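Endoglucanase (Clostridium thermocellum, PDB 2E4T) hydrolyses internal beta-1,4-glucosidic bonds of cellulose and xyloglucan, this chain including its glycoside hydrolase family 44 catalytic module built on a TIM-like barrel. Local coordinates at residues L65-D69 with D118-V123; G170-T174 with D222-E226; S215-K219 with E272-D278. All coordinates share one frame; numbering follows the deposited sequence.

Overall arrangement
All three interactions fall within the family 44 catalytic region, but they occupy two separate areas. Interaction 1 joins two strands of a small antiparallel sheet; the side chain of its D118 is about 13 Å from the bound calcium ion and about 11 Å from that of the calcium ligand E54. Its centre is about 34 Å from those of interactions 2 and 3. These two lie about 12 Å apart between centres, in helix-to-strand regions of the barrel and away from the zinc and calcium sites. Their segments alternate along the chain, and they touch directly: K219 NZ of interaction 3 is 3.0 Å from A225 O of interaction 2, a probable hydrogen bond.

Interaction 1: residues L65-D69 with D118-V123; sequences LHYSD and DGNGPV
The Y67 ring carries P122 and the backbone of G121 over one face, while L65 O lies in its plane at the edge. P122 CD makes a CH-pi contact, lying 3.7 Å from the Y67 ring centroid and 19° off the ring normal. W64 meets the same ring edge-to-face. Y67 and P122 form an antiparallel non-hydrogen-bonded pair, which sets their side chains next to each other on one side of the sheet. The neighbouring hydrogen-bonded pair joins S68 N to G121 O (2.9 Å, 170° at the hydrogen) and G121 N to S68 O. V123 N adds a bond to H66 O. N120 and G121 both face S68, defining a classic beta bulge. N120 N, within the bulge, donates to D118 OD1 (2.9 Å), closing an Asx turn that leads into it; R133 pairs with the other carboxylate oxygen. On the opposite side of the sheet from Y67, S68 OG, set anti to the carbonyl carbon (chi1 -80°), comes within 3.8 Å of V123 CG2 and bonds N59, S116 and a water. Strand 67-69 is thus the middle of a three-stranded antiparallel sheet: 121-122 pairs along one edge, and 58-59 flanks the other.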
loop_
_atom_site.group_PDB
_atom_site.type_symbol
_atom_site.label_atom_id
_atom_site.label_comp_id
_atom_site.label_asym_id
_atom_site.label_seq_id
_atom_site.Cartn_x
_atom_site.Cartn_y
_atom_site.Cartn_z
ATOM N N LEU A 65 -18.139 -2.281 -19.004
ATOM C CA LEU A 65 -18.654 -2.992 -20.216
ATOM C C LEU A 65 -17.529 -3.690 -20.994
ATOM O O LEU A 65 -17.644 -3.909 -22.214
ATOM C CB LEU A 65 -19.422 -2.001 -21.105
ATOM C CG LEU A 65 -20.591 -1.281 -20.412
ATOM C CD1 LEU A 65 -21.246 -0.314 -21.366
ATOM C CD2 LEU A 65 -21.587 -2.240 -19.808
ATOM N N HIS A 66 -16.453 -4.052 -20.306
ATOM C CA HIS A 66 -15.357 -4.759 -20.963
ATOM C C HIS A 66 -14.813 -3.952 -22.139
ATOM O O HIS A 66 -14.343 -4.514 -23.150
ATOM C CB HIS A 66 -15.708 -6.190 -21.363
ATOM C CG HIS A 66 -16.411 -6.880 -20.264
ATOM N ND1 HIS A 66 -15.736 -7.394 -19.163
ATOM C CD2 HIS A 66 -17.747 -7.095 -20.078
ATOM C CE1 HIS A 66 -16.667 -7.854 -18.335
ATOM N NE2 HIS A 66 -17.879 -7.700 -18.866
ATOM N N TYR A 67 -14.756 -2.626 -22.004
ATOM C CA TYR A 67 -14.230 -1.766 -23.064
ATOM C C TYR A 67 -12.706 -1.818 -23.136
ATOM O O TYR A 67 -12.036 -1.595 -22.106
ATOM C CB TYR A 67 -14.581 -0.281 -22.850
ATOM C CG TYR A 67 -15.861 0.167 -23.506
ATOM C CD1 TYR A 67 -17.049 -0.594 -23.462
ATOM C CD2 TYR A 67 -15.918 1.353 -24.179
ATOM C CE1 TYR A 67 -18.233 -0.104 -24.021
ATOM C CE2 TYR A 67 -17.099 1.830 -24.778
ATOM C CZ TYR A 67 -18.250 1.073 -24.716
ATOM O OH TYR A 67 -19.438 1.517 -25.251
ATOM N N SER A 68 -12.178 -2.004 -24.343
ATOM C CA SER A 68 -10.772 -1.727 -24.626
ATOM C C SER A 68 -10.678 -0.333 -25.225
ATOM O O SER A 68 -11.395 -0.015 -26.192
ATOM C CB SER A 68 -10.209 -2.701 -25.645
ATOM O OG SER A 68 -9.866 -3.943 -24.988
ATOM N N ASP A 69 -9.806 0.521 -24.653
ATOM C CA ASP A 69 -9.788 1.915 -25.062
ATOM C C ASP A 69 -8.490 2.579 -24.572
ATOM O O ASP A 69 -7.535 1.904 -24.133
ATOM C CB ASP A 69 -11.026 2.602 -24.466
ATOM C CG ASP A 69 -11.003 2.541 -22.919
ATOM O OD1 ASP A 69 -9.930 2.485 -22.354
ATOM O OD2 ASP A 69 -12.079 2.470 -22.262
ATOM N N ASP A 118 -6.329 -3.653 -29.035
ATOM C CA ASP A 118 -6.879 -2.500 -29.730
ATOM C C ASP A 118 -7.552 -1.607 -28.687
ATOM O O ASP A 118 -7.654 -1.949 -27.504
ATOM C CB ASP A 118 -7.853 -2.942 -30.840
ATOM C CG ASP A 118 -9.021 -3.739 -30.250
ATOM O OD1 ASP A 118 -9.766 -3.178 -29.422
ATOM O OD2 ASP A 118 -9.169 -4.958 -30.614
ATOM N N GLY A 119 -8.017 -0.456 -29.171
ATOM C CA GLY A 119 -8.811 0.470 -28.384
ATOM C C GLY A 119 -10.207 0.642 -28.962
ATOM O O GLY A 119 -10.768 1.735 -28.944
ATOM N N ASN A 120 -10.806 -0.444 -29.444
ATOM C CA ASN A 120 -11.996 -0.340 -30.293
ATOM C C ASN A 120 -13.316 -0.406 -29.574
ATOM O O ASN A 120 -14.347 -0.266 -30.248
ATOM C CB ASN A 120 -12.019 -1.441 -31.390
ATOM C CG ASN A 120 -10.832 -1.502 -32.225
ATOM O OD1 ASN A 120 -10.193 -0.517 -32.396
ATOM N ND2 ASN A 120 -10.564 -2.669 -32.867
ATOM N N GLY A 121 -13.339 -0.512 -28.238
ATOM C CA GLY A 121 -14.596 -0.506 -27.512
ATOM C C GLY A 121 -14.856 -1.880 -26.892
ATOM O O GLY A 121 -13.925 -2.669 -26.586
ATOM N N PRO A 122 -16.120 -2.193 -26.658
ATOM C CA PRO A 122 -16.461 -3.380 -25.863
ATOM C C PRO A 122 -15.960 -4.676 -26.504
ATOM O O PRO A 122 -16.120 -4.893 -27.719
ATOM C CB PRO A 122 -18.006 -3.363 -25.799
ATOM C CG PRO A 122 -18.391 -2.622 -27.081
ATOM C CD PRO A 122 -17.346 -1.500 -27.152
ATOM N N VAL A 123 -15.454 -5.554 -25.645
ATOM C CA VAL A 123 -15.076 -6.915 -26.028
ATOM C C VAL A 123 -16.229 -7.834 -25.657
ATOM O O VAL A 123 -16.626 -7.908 -24.488
ATOM C CB VAL A 123 -13.773 -7.340 -25.316
ATOM C CG1 VAL A 123 -13.447 -8.756 -25.672
ATOM C CG2 VAL A 123 -12.618 -6.392 -25.701
HETATM O O HOH W 1 -8.977 -5.044 -27.247
#

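Interaction 2: residues G170-T174 with D222-E226; sequences GNAST and DPYAE
Two helix-to-strand connections of the TIM-like barrel meet where A172 and N171 touch D222 and Y224. Each connection makes a type I turn, N171 to T174 and D222 to A225, and each starts with an Asx turn made by its first residue. The cross-link is a single hydrogen bond: A172 N donates to D222 OD2 over 2.8 Å, using the syn lone pair. The other carboxylate oxygen, D222 OD1, takes Y224 N at 2.9 Å from 35° above the carboxylate plane. With CG set anti to the backbone N (chi1 -171°), the carboxylate extends toward the first turn and still closes its own. In that first turn N171 OD1 accepts twice in its carbonyl plane, from S173 N and, on a lone pair, from S173 OG at 2.7 Å. S173 CB sits over one face of Y224, 4.2 Å from the ring centroid, a CH-pi contact, and the N171 amide lies against Y224 CD2 and CE2, N171 OD1 3.6 Å from Y224 CD2, its plane turned 36° from that of the ring. A172 CB packs against Y224 CB at 4.0 Å and the buried A225. Chemically, one buried carboxylate divides its oxygens between amide N-H groups of two turns. The two bonds hold it from both ends, limiting its rotation, and would probably stabilise its ionised form. The N-H and O-H bonds at N171 OD1 hold the first turn in shape, while the bond to D222 OD2 and the packing of Y224 and A172 join the turns, directly ahead of strand 226-232 and a few residues before its neighbour 180-183.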
loop_
_atom_site.group_PDB
_atom_site.type_symbol
_atom_site.label_atom_id
_atom_site.label_comp_id
_atom_site.label_asym_id
_atom_site.label_seq_id
_atom_site.Cartn_x
_atom_site.Cartn_y
_atom_site.Cartn_z
ATOM N N GLY A 170 17.615 3.058 -16.257
ATOM C CA GLY A 170 18.553 2.323 -15.446
ATOM C C GLY A 170 17.833 1.192 -14.672
ATOM O O GLY A 170 16.602 1.231 -14.521
ATOM N N ASN A 171 18.591 0.263 -14.130
ATOM C CA ASN A 171 18.015 -0.802 -13.347
ATOM C C ASN A 171 17.591 -0.299 -11.956
ATOM O O ASN A 171 17.862 0.853 -11.550
ATOM C CB ASN A 171 18.926 -2.020 -13.329
ATOM C CG ASN A 171 20.202 -1.819 -12.497
ATOM O OD1 ASN A 171 20.147 -1.305 -11.406
ATOM N ND2 ASN A 171 21.367 -2.105 -13.066
ATOM N N ALA A 172 16.944 -1.202 -11.207
ATOM C CA ALA A 172 16.379 -0.835 -9.911
ATOM C C ALA A 172 17.397 -0.398 -8.883
ATOM O O ALA A 172 17.002 0.193 -7.861
ATOM C CB ALA A 172 15.588 -1.995 -9.360
ATOM N N SER A 173 18.689 -0.699 -9.093
ATOM C CA SER A 173 19.725 -0.262 -8.144
ATOM C C SER A 173 20.203 1.160 -8.405
ATOM O O SER A 173 21.002 1.653 -7.617
ATOM C CB SER A 173 20.915 -1.186 -8.160
ATOM O OG SER A 173 21.760 -0.991 -9.300
ATOM N N THR A 174 19.739 1.793 -9.484
ATOM C CA THR A 174 20.189 3.112 -9.876
ATOM C C THR A 174 19.219 4.172 -9.382
ATOM O O THR A 174 18.058 3.856 -9.059
ATOM C CB THR A 174 20.367 3.219 -11.392
ATOM O OG1 THR A 174 19.094 3.243 -12.034
ATOM C CG2 THR A 174 21.240 2.075 -11.954
ATOM N N ASP A 222 16.494 -7.445 -14.857
ATOM C CA ASP A 222 16.843 -6.542 -13.767
ATOM C C ASP A 222 16.966 -7.356 -12.499
ATOM O O ASP A 222 15.979 -7.569 -11.780
ATOM C CB ASP A 222 15.836 -5.415 -13.572
ATOM C CG ASP A 222 16.332 -4.387 -12.593
ATOM O OD1 ASP A 222 17.313 -4.684 -11.841
ATOM O OD2 ASP A 222 15.736 -3.273 -12.556
ATOM N N PRO A 223 18.181 -7.839 -12.193
ATOM C CA PRO A 223 18.362 -8.666 -11.007
ATOM C C PRO A 223 18.068 -7.930 -9.715
ATOM O O PRO A 223 17.989 -8.598 -8.651
ATOM C CB PRO A 223 19.850 -9.071 -11.069
ATOM C CG PRO A 223 20.304 -8.768 -12.464
ATOM C CD PRO A 223 19.410 -7.719 -13.003
ATOM N N TYR A 224 18.000 -6.598 -9.762
ATOM C CA TYR A 224 17.829 -5.794 -8.555
ATOM C C TYR A 224 16.367 -5.441 -8.321
ATOM O O TYR A 224 16.028 -4.876 -7.255
ATOM C CB TYR A 224 18.638 -4.478 -8.689
ATOM C CG TYR A 224 20.076 -4.806 -8.982
ATOM C CD1 TYR A 224 20.930 -5.266 -8.014
ATOM C CD2 TYR A 224 20.571 -4.697 -10.270
ATOM C CE1 TYR A 224 22.264 -5.625 -8.352
ATOM C CE2 TYR A 224 21.885 -5.020 -10.634
ATOM C CZ TYR A 224 22.707 -5.517 -9.669
ATOM O OH TYR A 224 24.009 -5.858 -9.969
ATOM N N ALA A 225 15.484 -5.719 -9.277
ATOM C CA ALA A 225 14.078 -5.325 -9.126
ATOM C C ALA A 225 13.393 -6.224 -8.101
ATOM O O ALA A 225 13.668 -7.433 -8.039
ATOM C CB ALA A 225 13.390 -5.430 -10.485
ATOM N N GLU A 226 12.477 -5.629 -7.349
ATOM C CA GLU A 226 11.717 -6.380 -6.345
ATOM C C GLU A 226 10.402 -6.843 -6.942
ATOM O O GLU A 226 9.692 -6.033 -7.570
ATOM C CB GLU A 226 11.473 -5.488 -5.121
ATOM C CG GLU A 226 12.748 -5.314 -4.342
ATOM C CD GLU A 226 12.614 -4.425 -3.116
ATOM O OE1 GLU A 226 11.938 -3.376 -3.171
ATOM O OE2 GLU A 226 13.185 -4.782 -2.082
#

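Interaction 3: residues S215-K219 with E272-D278; sequences SKAVK and EGKRLLD
The K219 side chain leaves helix 204-221 with its CB 4.2 Å from K274 CE, then runs across the backbone of segment 272-278. Its CD and CE pass R275 O, with K219 CE 3.4 Å from that carbonyl oxygen. A turn at the last torsion (chi4 -92°) directs NZ to D278, where K219 NZ makes a 2.7 Å salt bridge on the syn lone pair of D278 OD2. The ammonium is gripped further by A225 O and by a water that also donates to R275 O. One turn earlier, S215 OG donates to L276 O over 2.7 Å, in the carbonyl plane and on a lone pair. L276 CD2 reaches K216 CG at 4.0 Å; the K216–E272 salt bridge is long and doubtful, K216 having two conformers. K274 NZ contacts the helix indirectly, through one water to K216 O and another to K219 O. The contact ties the loop leaving helix 257-272 to helix 204-221, just ahead of strand 279-284. D278 OD2 also accepts from I227 N, and backbone bonds join D278 to I227 and K354, in the two barrel strands flanking 279-284. L277 turns away to pack on Y261, L262 and M265 of helix 257-272.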
loop_
_atom_site.group_PDB
_atom_site.type_symbol
_atom_site.label_atom_id
_atom_site.label_comp_id
_atom_site.label_asym_id
_atom_site.label_seq_id
_atom_site.Cartn_x
_atom_site.Cartn_y
_atom_site.Cartn_z
ATOM N N SER A 215 8.504 -13.827 -12.348
ATOM C CA SER A 215 9.607 -13.343 -11.539
ATOM C C SER A 215 10.959 -13.684 -12.174
ATOM O O SER A 215 11.869 -12.847 -12.287
ATOM C CB SER A 215 9.527 -13.925 -10.136
ATOM O OG SER A 215 10.622 -13.429 -9.397
ATOM N N LYS A 216 11.126 -14.956 -12.612
ATOM C CA LYS A 216 12.367 -15.346 -13.291
ATOM C C LYS A 216 12.634 -14.464 -14.489
ATOM O O LYS A 216 13.777 -14.029 -14.721
ATOM C CB LYS A 216 12.322 -16.809 -13.723
ATOM C CG LYS A 216 12.431 -17.790 -12.602
ATOM C CD LYS A 216 12.081 -19.213 -13.065
ATOM C CE LYS A 216 12.243 -20.263 -12.011
ATOM N NZ LYS A 216 11.760 -21.600 -12.464
ATOM N N ALA A 217 11.605 -14.218 -15.301
ATOM C CA ALA A 217 11.785 -13.451 -16.508
ATOM C C ALA A 217 12.249 -12.019 -16.206
ATOM O O ALA A 217 13.127 -11.466 -16.885
ATOM C CB ALA A 217 10.448 -13.417 -17.286
ATOM N N VAL A 218 11.610 -11.401 -15.207
ATOM C CA VAL A 218 11.969 -10.031 -14.818
ATOM C C VAL A 218 13.396 -9.983 -14.286
ATOM O O VAL A 218 14.172 -9.089 -14.651
ATOM C CB VAL A 218 10.976 -9.507 -13.736
ATOM C CG1 VAL A 218 11.466 -8.167 -13.158
ATOM C CG2 VAL A 218 9.599 -9.389 -14.303
ATOM N N LYS A 219 13.734 -10.922 -13.392
ATOM C CA LYS A 219 15.047 -10.864 -12.718
ATOM C C LYS A 219 16.203 -11.166 -13.658
ATOM O O LYS A 219 17.326 -10.771 -13.351
ATOM C CB LYS A 219 15.033 -11.733 -11.480
ATOM C CG LYS A 219 14.123 -11.047 -10.427
ATOM C CD LYS A 219 14.036 -11.824 -9.148
ATOM C CE LYS A 219 13.295 -11.095 -8.090
ATOM N NZ LYS A 219 14.005 -10.268 -7.174
ATOM N N GLU A 272 15.638 -22.508 -7.804
ATOM C CA GLU A 272 16.240 -21.652 -8.784
ATOM C C GLU A 272 17.617 -21.116 -8.353
ATOM O O GLU A 272 18.496 -20.837 -9.173
ATOM C CB GLU A 272 15.325 -20.444 -9.101
ATOM C CG GLU A 272 15.837 -19.441 -10.059
ATOM C CD GLU A 272 16.044 -19.947 -11.476
ATOM O OE1 GLU A 272 15.528 -21.015 -11.865
ATOM O OE2 GLU A 272 16.771 -19.270 -12.241
ATOM N N GLY A 273 17.788 -20.905 -7.043
ATOM C CA GLY A 273 18.992 -20.358 -6.460
ATOM C C GLY A 273 19.004 -18.859 -6.254
ATOM O O GLY A 273 20.067 -18.280 -6.042
ATOM N N LYS A 274 17.819 -18.220 -6.283
ATOM C CA LYS A 274 17.743 -16.813 -5.931
ATOM C C LYS A 274 16.317 -16.499 -5.490
ATOM O O LYS A 274 15.382 -17.214 -5.841
ATOM C CB LYS A 274 18.097 -15.883 -7.077
ATOM C CG LYS A 274 17.196 -15.933 -8.210
ATOM C CD LYS A 274 17.997 -15.236 -9.292
ATOM C CE LYS A 274 17.140 -15.208 -10.482
ATOM N NZ LYS A 274 17.912 -14.924 -11.767
ATOM N N ARG A 275 16.168 -15.399 -4.745
ATOM C CA ARG A 275 14.875 -15.008 -4.254
ATOM C C ARG A 275 13.964 -14.590 -5.405
ATOM O O ARG A 275 14.308 -13.685 -6.190
ATOM C CB ARG A 275 15.055 -13.850 -3.273
ATOM C CG ARG A 275 13.732 -13.233 -2.818
ATOM C CD ARG A 275 13.970 -12.196 -1.672
ATOM N NE ARG A 275 14.309 -12.836 -0.402
ATOM C CZ ARG A 275 13.400 -13.259 0.483
ATOM N NH1 ARG A 275 12.075 -13.213 0.198
ATOM N NH2 ARG A 275 13.823 -13.719 1.667
ATOM N N LEU A 276 12.761 -15.177 -5.467
ATOM C CA LEU A 276 11.819 -14.859 -6.534
ATOM C C LEU A 276 10.617 -14.067 -6.025
ATOM O O LEU A 276 9.844 -13.527 -6.845
ATOM C CB LEU A 276 11.313 -16.139 -7.243
ATOM C CG LEU A 276 12.435 -16.893 -7.952
ATOM C CD1 LEU A 276 11.853 -18.172 -8.554
ATOM C CD2 LEU A 276 13.097 -16.077 -9.050
ATOM N N LEU A 277 10.390 -14.010 -4.710
ATOM C CA LEU A 277 9.347 -13.163 -4.132
ATOM C C LEU A 277 10.060 -12.226 -3.157
ATOM O O LEU A 277 10.646 -12.708 -2.183
ATOM C CB LEU A 277 8.327 -13.975 -3.356
ATOM C CG LEU A 277 7.225 -13.171 -2.664
ATOM C CD1 LEU A 277 6.309 -12.462 -3.674
ATOM C CD2 LEU A 277 6.472 -13.997 -1.683
ATOM N N ASP A 278 9.988 -10.918 -3.419
ATOM C CA ASP A 278 10.596 -9.961 -2.501
ATOM C C ASP A 278 9.604 -9.426 -1.477
ATOM O O ASP A 278 9.996 -9.158 -0.319
ATOM C CB ASP A 278 11.227 -8.814 -3.272
ATOM C CG ASP A 278 12.363 -9.317 -4.124
ATOM O OD1 ASP A 278 13.475 -9.507 -3.555
ATOM O OD2 ASP A 278 12.138 -9.552 -5.336
HETATM O O HOH W 2 15.725 -15.398 -13.265
HETATM O O HOH W 3 14.290 -23.132 -11.237
HETATM O O HOH W 4 16.483 -12.039 -6.509
HETATM O O HOH W 5 18.765 -12.320 -11.450
#